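Local coordinates for protein Vv2_1132 (Vibrio vulnificus CMCP6, PDB 5Y9S) that probably regulates transcription as a tetrameric LysR-type factor, joining a helix-turn-helix DNA-binding domain to a periplasmic-binding-protein-like domain that probably senses an effector, at residues Ala93-Asp98 and Asn289-Val294; Val101-Leu106 and Leu130-Ser135; Ser126-Ser131 and Val294-Gln299; Thr151-Thr156 and Ile281-Ser286. All coordinates share one frame; numbering follows the deposited sequence.

Interaction 1 of 4, residues Ala93-Asp98 and Asn289-Val294; sequences ASLKTD and NHRAAV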
loop_
_atom_site.group_PDB
_atom_site.type_symbol
_atom_site.label_atom_id
_atom_site.label_comp_id
_atom_site.label_asym_id
_atom_site.label_seq_id
_atom_site.Cartn_x
_atom_site.Cartn_y
_atom_site.Cartn_z
ATOM N N ALA D 93 -22.237 9.842 2.236
ATOM C CA ALA D 93 -23.082 10.278 3.340
ATOM C C ALA D 93 -24.303 9.377 3.461
ATOM O O ALA D 93 -24.897 8.976 2.456
ATOM C CB ALA D 93 -23.530 11.724 3.123
ATOM N N SER D 94 -24.688 9.076 4.702
ATOM C CA SER D 94 -25.798 8.179 4.993
ATOM C C SER D 94 -26.774 8.821 5.975
ATOM O O SER D 94 -26.378 9.586 6.857
ATOM C CB SER D 94 -25.275 6.877 5.578
ATOM O OG SER D 94 -24.149 7.159 6.382
ATOM N N LEU D 95 -28.057 8.485 5.818
ATOM C CA LEU D 95 -29.129 8.858 6.744
ATOM C C LEU D 95 -29.887 7.587 7.120
ATOM O O LEU D 95 -30.557 6.996 6.270
ATOM C CB LEU D 95 -30.084 9.875 6.106
ATOM C CG LEU D 95 -31.146 10.493 7.018
ATOM C CD1 LEU D 95 -30.498 11.045 8.293
ATOM C CD2 LEU D 95 -31.919 11.579 6.299
ATOM N N LYS D 96 -29.798 7.158 8.375
ATOM C CA LYS D 96 -30.445 5.898 8.737
ATOM C C LYS D 96 -31.964 6.002 8.658
ATOM O O LYS D 96 -32.583 5.379 7.790
ATOM C CB LYS D 96 -30.000 5.437 10.128
ATOM C CG LYS D 96 -28.604 4.780 10.152
ATOM C CD LYS D 96 -28.401 3.760 9.009
ATOM C CE LYS D 96 -27.633 4.338 7.803
ATOM N NZ LYS D 96 -27.425 3.348 6.713
ATOM N N THR D 97 -32.576 6.786 9.539
ATOM C CA THR D 97 -34.009 7.025 9.489
ATOM C C THR D 97 -34.271 8.506 9.273
ATOM O O THR D 97 -33.423 9.363 9.547
ATOM C CB THR D 97 -34.707 6.565 10.766
ATOM O OG1 THR D 97 -34.345 7.438 11.840
ATOM C CG2 THR D 97 -34.322 5.131 11.098
ATOM N N ASP D 98 -35.460 8.810 8.772
ATOM C CA ASP D 98 -35.731 10.205 8.476
ATOM C C ASP D 98 -36.085 11.005 9.720
ATOM O O ASP D 98 -36.348 12.204 9.596
ATOM C CB ASP D 98 -36.819 10.335 7.402
ATOM C CG ASP D 98 -38.093 9.576 7.735
ATOM O OD1 ASP D 98 -38.384 9.355 8.925
ATOM O OD2 ASP D 98 -38.826 9.226 6.789
ATOM N N ASN D 289 -30.801 22.764 4.127
ATOM C CA ASN D 289 -31.222 21.509 4.751
ATOM C C ASN D 289 -32.534 21.763 5.476
ATOM O O ASN D 289 -32.554 22.431 6.518
ATOM C CB ASN D 289 -30.156 20.981 5.712
ATOM C CG ASN D 289 -30.523 19.635 6.329
ATOM O OD1 ASN D 289 -31.356 19.550 7.237
ATOM N ND2 ASN D 289 -29.872 18.582 5.860
ATOM N N HIS D 290 -33.623 21.237 4.931
ATOM C CA HIS D 290 -34.951 21.398 5.514
ATOM C C HIS D 290 -35.520 20.014 5.810
ATOM O O HIS D 290 -36.388 19.516 5.093
ATOM C CB HIS D 290 -35.869 22.213 4.576
ATOM C CG HIS D 290 -35.237 23.467 4.054
ATOM N ND1 HIS D 290 -34.559 23.516 2.854
ATOM C CD2 HIS D 290 -35.156 24.713 4.583
ATOM C CE1 HIS D 290 -34.101 24.741 2.660
ATOM N NE2 HIS D 290 -34.448 25.485 3.696
ATOM N N ARG D 291 -35.013 19.382 6.859
ATOM C CA ARG D 291 -35.618 18.178 7.402
ATOM C C ARG D 291 -36.406 18.572 8.643
ATOM O O ARG D 291 -35.921 19.353 9.470
ATOM C CB ARG D 291 -34.557 17.123 7.735
ATOM C CG ARG D 291 -33.535 16.877 6.607
ATOM C CD ARG D 291 -32.581 15.718 6.921
ATOM N NE ARG D 291 -33.251 14.735 7.760
ATOM C CZ ARG D 291 -32.759 14.224 8.880
ATOM N NH1 ARG D 291 -31.546 14.566 9.318
ATOM N NH2 ARG D 291 -33.490 13.357 9.560
ATOM N N ALA D 292 -37.623 18.050 8.764
ATOM C CA ALA D 292 -38.463 18.449 9.886
ATOM C C ALA D 292 -37.877 17.996 11.220
ATOM O O ALA D 292 -38.076 18.666 12.243
ATOM C CB ALA D 292 -39.880 17.911 9.710
ATOM N N ALA D 293 -37.156 16.872 11.233
ATOM C CA ALA D 293 -36.484 16.467 12.459
ATOM C C ALA D 293 -35.434 17.497 12.861
ATOM O O ALA D 293 -35.322 17.859 14.038
ATOM C CB ALA D 293 -35.862 15.080 12.285
ATOM N N VAL D 294 -34.680 18.010 11.891
ATOM C CA VAL D 294 -33.673 19.014 12.206
ATOM C C VAL D 294 -34.334 20.312 12.664
ATOM O O VAL D 294 -33.903 20.932 13.644
ATOM C CB VAL D 294 -32.748 19.231 10.998
ATOM C CG1 VAL D 294 -31.677 20.249 11.332
ATOM C CG2 VAL D 294 -32.131 17.926 10.601
#
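Where the linker leaving helix 67-90 enters the effector-binding domain, Leu95 and Asp98 meet Arg291, the N-cap residue of the C-terminal helix 292-300. Leu95 and Arg291 approach tip to tip. CG of Leu95, anti to its backbone N (chi1 -172°), carries the branch point toward Arg291. Leu95 CD2 stands over one face of the guanidinium, toward the rim, 3.7 Å from Arg291 NE, while Leu95 CD1 lies 3.8 Å from Arg291 NH1. At the edge of the same flat group, Arg291 NH2 gives a weak hydrogen bond to Asp98 O at 3.1 Å, bent to 149° at the hydrogen. The acceptor is the backbone carbonyl; the carboxylate takes no part, Asp98 OD1 being 6.4 Å from Arg291 NH2. Ala293 CB adds light packing against Asp98 O, 4.0 Å away. The arginine has stronger partners beyond the linker: NH2 also bonds to Thr100 O, and NH1 forms a salt bridge with Asp152. Leu95 on a face and the Asp98 carbonyl at the edge thus divide one guanidinium between them. This surface contact sits at the junction of linker and effector-binding domain that belongs to the two-domain build of LysR-type regulators.

Interaction 2 of 4, residues Val101-Leu106 and Leu130-Ser135; sequences VRIVCL and LSVTPS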
loop_
_atom_site.group_PDB
_atom_site.type_symbol
_atom_site.label_atom_id
_atom_site.label_comp_id
_atom_site.label_asym_id
_atom_site.label_seq_id
_atom_site.Cartn_x
_atom_site.Cartn_y
_atom_site.Cartn_z
ATOM N N VAL D 101 -31.429 12.868 13.775
ATOM C CA VAL D 101 -30.703 14.126 13.727
ATOM C C VAL D 101 -29.227 13.802 13.933
ATOM O O VAL D 101 -28.855 13.195 14.947
ATOM C CB VAL D 101 -31.221 15.112 14.786
ATOM C CG1 VAL D 101 -30.586 16.484 14.604
ATOM C CG2 VAL D 101 -32.741 15.218 14.715
ATOM N N ARG D 102 -28.400 14.176 12.951
ATOM C CA ARG D 102 -26.964 13.893 12.952
ATOM C C ARG D 102 -26.240 15.096 13.542
ATOM O O ARG D 102 -26.399 16.218 13.055
ATOM C CB ARG D 102 -26.462 13.597 11.537
ATOM C CG ARG D 102 -26.648 12.142 11.086
ATOM C CD ARG D 102 -26.836 12.009 9.561
ATOM N NE ARG D 102 -27.546 13.148 8.966
ATOM C CZ ARG D 102 -27.498 13.474 7.675
ATOM N NH1 ARG D 102 -28.178 14.521 7.227
ATOM N NH2 ARG D 102 -26.758 12.761 6.826
ATOM N N ILE D 103 -25.465 14.868 14.600
ATOM C CA ILE D 103 -24.836 15.945 15.355
ATOM C C ILE D 103 -23.347 15.657 15.447
ATOM O O ILE D 103 -22.949 14.531 15.764
ATOM C CB ILE D 103 -25.457 16.090 16.755
ATOM C CG1 ILE D 103 -26.937 16.491 16.635
ATOM C CG2 ILE D 103 -24.681 17.096 17.552
ATOM C CD1 ILE D 103 -27.757 16.290 17.888
ATOM N N VAL D 104 -22.530 16.658 15.133
ATOM C CA VAL D 104 -21.078 16.579 15.241
ATOM C C VAL D 104 -20.620 17.681 16.188
ATOM O O VAL D 104 -21.215 18.765 16.217
ATOM C CB VAL D 104 -20.397 16.725 13.861
ATOM C CG1 VAL D 104 -20.738 18.067 13.239
ATOM C CG2 VAL D 104 -18.901 16.606 13.980
ATOM N N CYS D 105 -19.580 17.401 16.969
ATOM C CA CYS D 105 -19.023 18.372 17.906
ATOM C C CYS D 105 -17.725 17.820 18.470
ATOM O O CYS D 105 -17.328 16.684 18.193
ATOM C CB CYS D 105 -19.978 18.679 19.052
ATOM S SG CYS D 105 -20.451 17.185 19.960
ATOM N N LEU D 106 -17.081 18.643 19.287
ATOM C CA LEU D 106 -15.893 18.211 19.997
ATOM C C LEU D 106 -16.280 17.227 21.093
ATOM O O LEU D 106 -17.429 17.197 21.554
ATOM C CB LEU D 106 -15.157 19.408 20.597
ATOM C CG LEU D 106 -14.546 20.343 19.553
ATOM C CD1 LEU D 106 -15.565 21.420 19.083
ATOM C CD2 LEU D 106 -13.257 20.948 20.087
ATOM N N LEU D 130 -31.328 10.789 18.139
ATOM C CA LEU D 130 -30.157 11.659 18.147
ATOM C C LEU D 130 -28.885 10.839 17.968
ATOM O O LEU D 130 -28.636 9.894 18.723
ATOM C CB LEU D 130 -30.102 12.457 19.450
ATOM C CG LEU D 130 -31.418 13.184 19.683
ATOM C CD1 LEU D 130 -31.491 13.751 21.088
ATOM C CD2 LEU D 130 -31.579 14.289 18.668
ATOM N N SER D 131 -28.092 11.194 16.970
ATOM C CA SER D 131 -26.826 10.525 16.693
ATOM C C SER D 131 -25.701 11.547 16.824
ATOM O O SER D 131 -25.576 12.449 15.991
ATOM C CB SER D 131 -26.832 9.886 15.304
ATOM O OG SER D 131 -25.558 9.322 15.003
ATOM N N VAL D 132 -24.868 11.378 17.848
ATOM C CA VAL D 132 -23.845 12.347 18.234
ATOM C C VAL D 132 -22.481 11.719 17.979
ATOM O O VAL D 132 -22.080 10.793 18.692
ATOM C CB VAL D 132 -23.990 12.742 19.709
ATOM C CG1 VAL D 132 -22.791 13.572 20.167
ATOM C CG2 VAL D 132 -25.308 13.482 19.945
ATOM N N THR D 133 -21.761 12.196 16.963
ATOM C CA THR D 133 -20.409 11.701 16.722
ATOM C C THR D 133 -19.397 12.781 17.057
ATOM O O THR D 133 -19.201 13.715 16.259
ATOM C CB THR D 133 -20.223 11.250 15.275
ATOM O OG1 THR D 133 -19.799 12.370 14.493
ATOM C CG2 THR D 133 -21.513 10.701 14.725
ATOM N N PRO D 134 -18.709 12.692 18.199
ATOM C CA PRO D 134 -17.654 13.662 18.491
ATOM C C PRO D 134 -16.554 13.528 17.456
ATOM O O PRO D 134 -16.320 12.446 16.918
ATOM C CB PRO D 134 -17.167 13.261 19.886
ATOM C CG PRO D 134 -18.069 12.140 20.333
ATOM C CD PRO D 134 -18.659 11.545 19.112
ATOM N N SER D 135 -15.875 14.638 17.175
ATOM C CA SER D 135 -14.925 14.666 16.072
ATOM C C SER D 135 -13.807 15.651 16.374
ATOM O O SER D 135 -14.061 16.751 16.872
ATOM C CB SER D 135 -15.621 15.061 14.761
ATOM O OG SER D 135 -14.680 15.301 13.724
#
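Val101 lies early in the parallel pairing of strands 100-105 and 129-134: its O accepts Ser131 N at 2.9 Å, nearly straight at 169°, and Val101 CB packs on Leu130 CD2 at 4.0 Å. Arg102 turns to the other side of the sheet, the side of Ser131, and its guanidinium finds its salt bridge with Asp152. Ile103 then uses both backbone atoms, as every second residue of a parallel strand does toward one neighbour: Ile103 N donates to Ser131 O at 2.8 Å and Ile103 O accepts from Thr133 N at 2.9 Å. On the face it shares with Val101 and Cys105, Ile103 CB touches Val132 CG2 at 4.1 Å, under Leu114 and Phe118 of helix 114-120. Val104 returns to the face of Arg102. Its CG2, anti to the backbone N, meets Ser135 CB at 3.7 Å. Cys105 O closes the series, taking Ser135 N at 2.7 Å, although the bond bends to 141°; Pro134, which has no N-H to give, brings its CA to 3.1 Å from Cys105 O. Helices fill the link between the two strands, a beta-alpha-beta unit of the domain. The outer edge of 129-134 pairs in parallel with a strand of the second subunit, where Glu231 of that subunit is hydrogen-bonded to Ser131 OG. The chemistry implies a division of labour: backbone hydrogen bonds fix the register, Val101, Ile103, Leu130 and Val132 supply apolar packing on one face, and Arg102, Ser131 and Ser135 bond outside the pair.

Interaction 3 of 4, residues Ser126-Ser131 and Val294-Gln299; sequences SHLNLS and VDQFWQ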
loop_
_atom_site.group_PDB
_atom_site.type_symbol
_atom_site.label_atom_id
_atom_site.label_comp_id
_atom_site.label_asym_id
_atom_site.label_seq_id
_atom_site.Cartn_x
_atom_site.Cartn_y
_atom_site.Cartn_z
ATOM N N SER D 126 -38.259 13.752 22.459
ATOM C CA SER D 126 -38.288 12.317 22.724
ATOM C C SER D 126 -38.517 11.506 21.458
ATOM O O SER D 126 -37.995 10.393 21.329
ATOM C CB SER D 126 -39.374 12.010 23.761
ATOM O OG SER D 126 -39.973 10.744 23.539
ATOM N N HIS D 127 -39.276 12.054 20.508
ATOM C CA HIS D 127 -39.660 11.342 19.293
ATOM C C HIS D 127 -38.567 11.329 18.226
ATOM O O HIS D 127 -38.715 10.617 17.225
ATOM C CB HIS D 127 -40.937 11.963 18.718
ATOM C CG HIS D 127 -40.726 13.322 18.128
ATOM N ND1 HIS D 127 -40.465 14.437 18.899
ATOM C CD2 HIS D 127 -40.710 13.743 16.841
ATOM C CE1 HIS D 127 -40.311 15.488 18.113
ATOM N NE2 HIS D 127 -40.453 15.094 16.860
ATOM N N LEU D 128 -37.493 12.095 18.400
ATOM C CA LEU D 128 -36.378 12.088 17.467
ATOM C C LEU D 128 -35.348 11.051 17.892
ATOM O O LEU D 128 -35.336 10.583 19.032
ATOM C CB LEU D 128 -35.718 13.463 17.394
ATOM C CG LEU D 128 -36.644 14.619 17.042
ATOM C CD1 LEU D 128 -35.916 15.932 17.213
ATOM C CD2 LEU D 128 -37.163 14.464 15.614
ATOM N N ASN D 129 -34.482 10.687 16.955
ATOM C CA ASN D 129 -33.360 9.801 17.235
ATOM C C ASN D 129 -32.074 10.605 17.055
ATOM O O ASN D 129 -31.765 11.052 15.945
ATOM C CB ASN D 129 -33.393 8.575 16.321
ATOM C CG ASN D 129 -32.208 7.663 16.544
ATOM O OD1 ASN D 129 -31.659 7.598 17.648
ATOM N ND2 ASN D 129 -31.795 6.958 15.493
ATOM N N LEU D 130 -31.328 10.789 18.139
ATOM C CA LEU D 130 -30.157 11.659 18.147
ATOM C C LEU D 130 -28.885 10.839 17.968
ATOM O O LEU D 130 -28.636 9.894 18.723
ATOM C CB LEU D 130 -30.102 12.457 19.450
ATOM C CG LEU D 130 -31.418 13.184 19.683
ATOM C CD1 LEU D 130 -31.491 13.751 21.088
ATOM C CD2 LEU D 130 -31.579 14.289 18.668
ATOM N N SER D 131 -28.092 11.194 16.970
ATOM C CA SER D 131 -26.826 10.525 16.693
ATOM C C SER D 131 -25.701 11.547 16.824
ATOM O O SER D 131 -25.576 12.449 15.991
ATOM C CB SER D 131 -26.832 9.886 15.304
ATOM O OG SER D 131 -25.558 9.322 15.003
ATOM N N VAL D 294 -34.680 18.010 11.891
ATOM C CA VAL D 294 -33.673 19.014 12.206
ATOM C C VAL D 294 -34.334 20.312 12.664
ATOM O O VAL D 294 -33.903 20.932 13.644
ATOM C CB VAL D 294 -32.748 19.231 10.998
ATOM C CG1 VAL D 294 -31.677 20.249 11.332
ATOM C CG2 VAL D 294 -32.131 17.926 10.601
ATOM N N ASP D 295 -35.403 20.733 11.986
ATOM C CA ASP D 295 -36.099 21.946 12.406
ATOM C C ASP D 295 -36.691 21.785 13.802
ATOM O O ASP D 295 -36.509 22.651 14.665
ATOM C CB ASP D 295 -37.177 22.318 11.392
ATOM C CG ASP D 295 -36.711 23.396 10.428
ATOM O OD1 ASP D 295 -36.336 24.498 10.909
ATOM O OD2 ASP D 295 -36.699 23.132 9.202
ATOM N N GLN D 296 -37.381 20.670 14.058
ATOM C CA GLN D 296 -37.942 20.476 15.393
ATOM C C GLN D 296 -36.860 20.600 16.454
ATOM O O GLN D 296 -37.076 21.212 17.507
ATOM C CB GLN D 296 -38.634 19.119 15.498
ATOM C CG GLN D 296 -39.960 19.019 14.771
ATOM C CD GLN D 296 -40.510 17.603 14.790
ATOM O OE1 GLN D 296 -39.816 16.665 15.176
ATOM N NE2 GLN D 296 -41.760 17.445 14.376
ATOM N N PHE D 297 -35.673 20.049 16.178
ATOM C CA PHE D 297 -34.552 20.197 17.099
ATOM C C PHE D 297 -34.111 21.649 17.203
ATOM O O PHE D 297 -33.943 22.182 18.306
ATOM C CB PHE D 297 -33.381 19.329 16.645
ATOM C CG PHE D 297 -32.324 19.149 17.699
ATOM C CD1 PHE D 297 -31.430 20.167 17.984
ATOM C CD2 PHE D 297 -32.233 17.965 18.414
ATOM C CE1 PHE D 297 -30.462 20.005 18.953
ATOM C CE2 PHE D 297 -31.265 17.799 19.384
ATOM C CZ PHE D 297 -30.383 18.823 19.653
ATOM N N TRP D 298 -33.897 22.296 16.054
ATOM C CA TRP D 298 -33.376 23.661 16.054
ATOM C C TRP D 298 -34.342 24.626 16.734
ATOM O O TRP D 298 -33.930 25.445 17.564
ATOM C CB TRP D 298 -33.084 24.093 14.618
ATOM C CG TRP D 298 -32.558 25.469 14.487
ATOM C CD1 TRP D 298 -33.279 26.628 14.500
ATOM C CD2 TRP D 298 -31.187 25.851 14.311
ATOM N NE1 TRP D 298 -32.443 27.707 14.343
ATOM C CE2 TRP D 298 -31.153 27.258 14.227
ATOM C CE3 TRP D 298 -29.987 25.141 14.211
ATOM C CZ2 TRP D 298 -29.961 27.971 14.051
ATOM C CZ3 TRP D 298 -28.802 25.849 14.034
ATOM C CH2 TRP D 298 -28.799 27.250 13.960
ATOM N N GLN D 299 -35.635 24.528 16.414
ATOM C CA GLN D 299 -36.619 25.430 17.004
ATOM C C GLN D 299 -36.727 25.254 18.509
ATOM O O GLN D 299 -37.279 26.127 19.186
ATOM C CB GLN D 299 -37.990 25.225 16.351
ATOM C CG GLN D 299 -38.343 26.287 15.310
ATOM C CD GLN D 299 -37.820 25.964 13.911
ATOM O OE1 GLN D 299 -37.400 24.844 13.630
ATOM N NE2 GLN D 299 -37.844 26.955 13.028
#
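In His127 the ring carbon CG lies between the backbone N and the carbonyl carbon (chi1 71°), while Gln296 sends its chain out from helix 292-300 fully extended beyond CG. The two side chains cross obliquely, and Gln296 OE1 arrives at the edge of the imidazole, whose plane is 67° from that of the amide. His127 NE2 gives a hydrogen bond to Gln296 OE1 at 2.4 Å, so short that the length is doubtful. Leu128 lies just inside this polar pair. Its CG lies over one face of the neighbouring His127 ring, toward the rim, its CD2 comes within 3.5 Å of Gln296 OE1, and its CD1 reaches the edge of the Phe297 ring, 4.3 Å from Phe297 CB. Phe297 holds CG anti to its backbone N (chi1 -166°), and the ring it carries meets Leu130: Leu130 CD2 is 3.6 Å from Phe297 CE2 and 3.7 Å from Phe297 CD2, at an oblique angle. The same ring packs on Ile103, Leu153 and Phe155, while Leu130 also touches Phe230 of the second subunit. Polarity thus falls from the exposed histidine-glutamine pair to the buried phenylalanine and leucines. Helix 292-300 packs here on the sheet face formed by strands 100-105, 129-134 and 153-157, as in the alpha/beta layers of the periplasmic-binding-protein fold.

Interaction 4 of 4, residues Thr151-Thr156 and Ile281-Ser286; sequences TDLLFT and ILCYRS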
loop_
_atom_site.group_PDB
_atom_site.type_symbol
_atom_site.label_atom_id
_atom_site.label_comp_id
_atom_site.label_asym_id
_atom_site.label_seq_id
_atom_site.Cartn_x
_atom_site.Cartn_y
_atom_site.Cartn_z
ATOM N N THR D 151 -24.043 15.675 7.701
ATOM C CA THR D 151 -24.424 15.861 9.095
ATOM C C THR D 151 -25.390 17.031 9.157
ATOM O O THR D 151 -25.462 17.839 8.232
ATOM C CB THR D 151 -23.215 16.113 10.012
ATOM O OG1 THR D 151 -23.593 15.852 11.368
ATOM C CG2 THR D 151 -22.744 17.548 9.902
ATOM N N ASP D 152 -26.139 17.112 10.255
ATOM C CA ASP D 152 -27.229 18.077 10.377
ATOM C C ASP D 152 -26.910 19.271 11.262
ATOM O O ASP D 152 -27.321 20.392 10.942
ATOM C CB ASP D 152 -28.475 17.379 10.918
ATOM C CG ASP D 152 -28.882 16.203 10.058
ATOM O OD1 ASP D 152 -29.154 15.122 10.614
ATOM O OD2 ASP D 152 -28.913 16.366 8.818
ATOM N N LEU D 153 -26.219 19.063 12.382
ATOM C CA LEU D 153 -25.912 20.150 13.301
ATOM C C LEU D 153 -24.474 20.038 13.773
ATOM O O LEU D 153 -23.920 18.944 13.893
ATOM C CB LEU D 153 -26.838 20.177 14.520
ATOM C CG LEU D 153 -28.338 20.295 14.247
ATOM C CD1 LEU D 153 -29.128 19.876 15.476
ATOM C CD2 LEU D 153 -28.681 21.712 13.841
ATOM N N LEU D 154 -23.883 21.191 14.043
ATOM C CA LEU D 154 -22.540 21.268 14.588
ATOM C C LEU D 154 -22.584 22.187 15.800
ATOM O O LEU D 154 -23.059 23.321 15.704
ATOM C CB LEU D 154 -21.560 21.778 13.529
ATOM C CG LEU D 154 -20.257 22.352 14.068
ATOM C CD1 LEU D 154 -19.271 21.229 14.445
ATOM C CD2 LEU D 154 -19.642 23.325 13.074
ATOM N N PHE D 155 -22.136 21.690 16.944
ATOM C CA PHE D 155 -21.988 22.506 18.145
ATOM C C PHE D 155 -20.515 22.819 18.334
ATOM O O PHE D 155 -19.672 21.929 18.185
ATOM C CB PHE D 155 -22.538 21.776 19.364
ATOM C CG PHE D 155 -24.015 21.657 19.362
ATOM C CD1 PHE D 155 -24.635 20.637 18.660
ATOM C CD2 PHE D 155 -24.796 22.569 20.047
ATOM C CE1 PHE D 155 -26.009 20.526 18.642
ATOM C CE2 PHE D 155 -26.172 22.470 20.036
ATOM C CZ PHE D 155 -26.785 21.452 19.332
ATOM N N THR D 156 -20.201 24.077 18.641
ATOM C CA THR D 156 -18.799 24.472 18.742
ATOM C C THR D 156 -18.673 25.756 19.549
ATOM O O THR D 156 -19.636 26.508 19.714
ATOM C CB THR D 156 -18.175 24.660 17.352
ATOM O OG1 THR D 156 -16.749 24.776 17.466
ATOM C CG2 THR D 156 -18.745 25.908 16.690
ATOM N N ILE D 281 -21.129 29.304 23.036
ATOM C CA ILE D 281 -21.264 27.996 22.413
ATOM C C ILE D 281 -22.306 28.118 21.317
ATOM O O ILE D 281 -23.465 28.473 21.579
ATOM C CB ILE D 281 -21.646 26.913 23.425
ATOM C CG1 ILE D 281 -20.452 26.608 24.332
ATOM C CG2 ILE D 281 -22.080 25.666 22.681
ATOM C CD1 ILE D 281 -20.833 26.001 25.654
ATOM N N LEU D 282 -21.895 27.817 20.092
ATOM C CA LEU D 282 -22.705 28.056 18.911
ATOM C C LEU D 282 -23.239 26.742 18.375
ATOM O O LEU D 282 -22.619 25.689 18.542
ATOM C CB LEU D 282 -21.888 28.765 17.826
ATOM C CG LEU D 282 -21.247 30.032 18.390
ATOM C CD1 LEU D 282 -20.332 30.707 17.394
ATOM C CD2 LEU D 282 -22.352 30.963 18.851
ATOM N N CYS D 283 -24.409 26.812 17.748
ATOM C CA CYS D 283 -24.919 25.719 16.939
ATOM C C CYS D 283 -25.063 26.211 15.506
ATOM O O CYS D 283 -25.715 27.232 15.261
ATOM C CB CYS D 283 -26.250 25.200 17.475
ATOM S SG CYS D 283 -26.822 23.763 16.541
ATOM N N TYR D 284 -24.448 25.491 14.571
ATOM C CA TYR D 284 -24.472 25.778 13.145
ATOM C C TYR D 284 -25.341 24.777 12.403
ATOM O O TYR D 284 -25.403 23.597 12.771
ATOM C CB TYR D 284 -23.078 25.701 12.537
ATOM C CG TYR D 284 -22.199 26.868 12.831
ATOM C CD1 TYR D 284 -22.201 27.978 12.006
ATOM C CD2 TYR D 284 -21.320 26.843 13.907
ATOM C CE1 TYR D 284 -21.369 29.046 12.255
ATOM C CE2 TYR D 284 -20.486 27.907 14.163
ATOM C CZ TYR D 284 -20.519 29.010 13.339
ATOM O OH TYR D 284 -19.694 30.082 13.595
ATOM N N ARG D 285 -25.972 25.240 11.319
ATOM C CA ARG D 285 -26.745 24.357 10.453
ATOM C C ARG D 285 -26.628 24.817 9.006
ATOM O O ARG D 285 -26.156 25.917 8.715
ATOM C CB ARG D 285 -28.206 24.292 10.894
ATOM C CG ARG D 285 -29.063 25.410 10.344
ATOM C CD ARG D 285 -30.549 25.032 10.353
ATOM N NE ARG D 285 -31.394 26.215 10.495
ATOM C CZ ARG D 285 -32.685 26.187 10.817
ATOM N NH1 ARG D 285 -33.310 25.033 11.028
ATOM N NH2 ARG D 285 -33.352 27.326 10.932
ATOM N N SER D 286 -27.059 23.949 8.090
ATOM C CA SER D 286 -27.059 24.262 6.669
ATOM C C SER D 286 -28.321 25.015 6.286
ATOM O O SER D 286 -29.425 24.654 6.706
ATOM C CB SER D 286 -26.971 22.998 5.815
ATOM O OG SER D 286 -26.986 23.351 4.442
HETATM O O HOH W 1 -27.543 21.162 8.369
#
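Leu154 and Thr156 are joined to Tyr284 and Leu282 by four backbone hydrogen bonds. In the antiparallel hydrogen-bonded pair of Leu154 and Tyr284, Leu154 N donates to Tyr284 O at 3.1 Å and Tyr284 N returns a bond to Leu154 O at 2.8 Å. The pair of Thr156 and Leu282 repeats the pattern, with Thr156 N to Leu282 O at 2.9 Å and Leu282 N to Thr156 O at 2.6 Å. Past the last direct bond a water takes over: it donates to Asp152 O at 2.7 Å and accepts from Ser286 N at 2.8 Å, bridging the strands where they part.

The segments run at 159° to each other. Strand 277-286 lies antiparallel to 153-157, which pairs in parallel with 100-105 on its other side, consistent with the mixed sheet of the LysR substrate-binding domain, which belongs to the periplasmic-binding-protein clan. In relatives, this domain is built of two subdomains that flank the effector cleft, and strands like 277-286 probably belong to the connection between them.

Side chains divide between the two faces. On one, the sulfur of Cys283, anti to its backbone N (chi1 -176°), sits over the face of the Phe155 ring, 3.8 Å from the centroid and 20° off the normal, a sulfur-aromatic contact; Leu153 CD2 packs on the same sulfur. On the other face Thr156 CG2 meets the Tyr284 ring at its edge, 3.7 Å from Tyr284 CE2, and Leu154 lies beside that tyrosine, pointing the same way. Phe143 of helix 139-147 meets the Tyr284 ring as well.

How the interactions relate
Interactions 2 and 4 build one sheet from neighbouring strands, the first parallel and beside the second subunit, the second antiparallel, more fully buried, and untouched by another chain. Backbone bonds dominate both. Interactions 1 and 3 instead use the start and the body of helix 292-300, and there side chains carry most of the contact: a guanidinium shared by a leucine and a backbone carbonyl at the surface in interaction 1, a buried hydrocarbon patch with a polar rim in interaction 3. Charge ties the elements together. Asp152 of interaction 4 bridges Arg291 of interaction 1 and Arg102 of interaction 2, while Arg285 pairs with Asp295 between interactions 4 and 3.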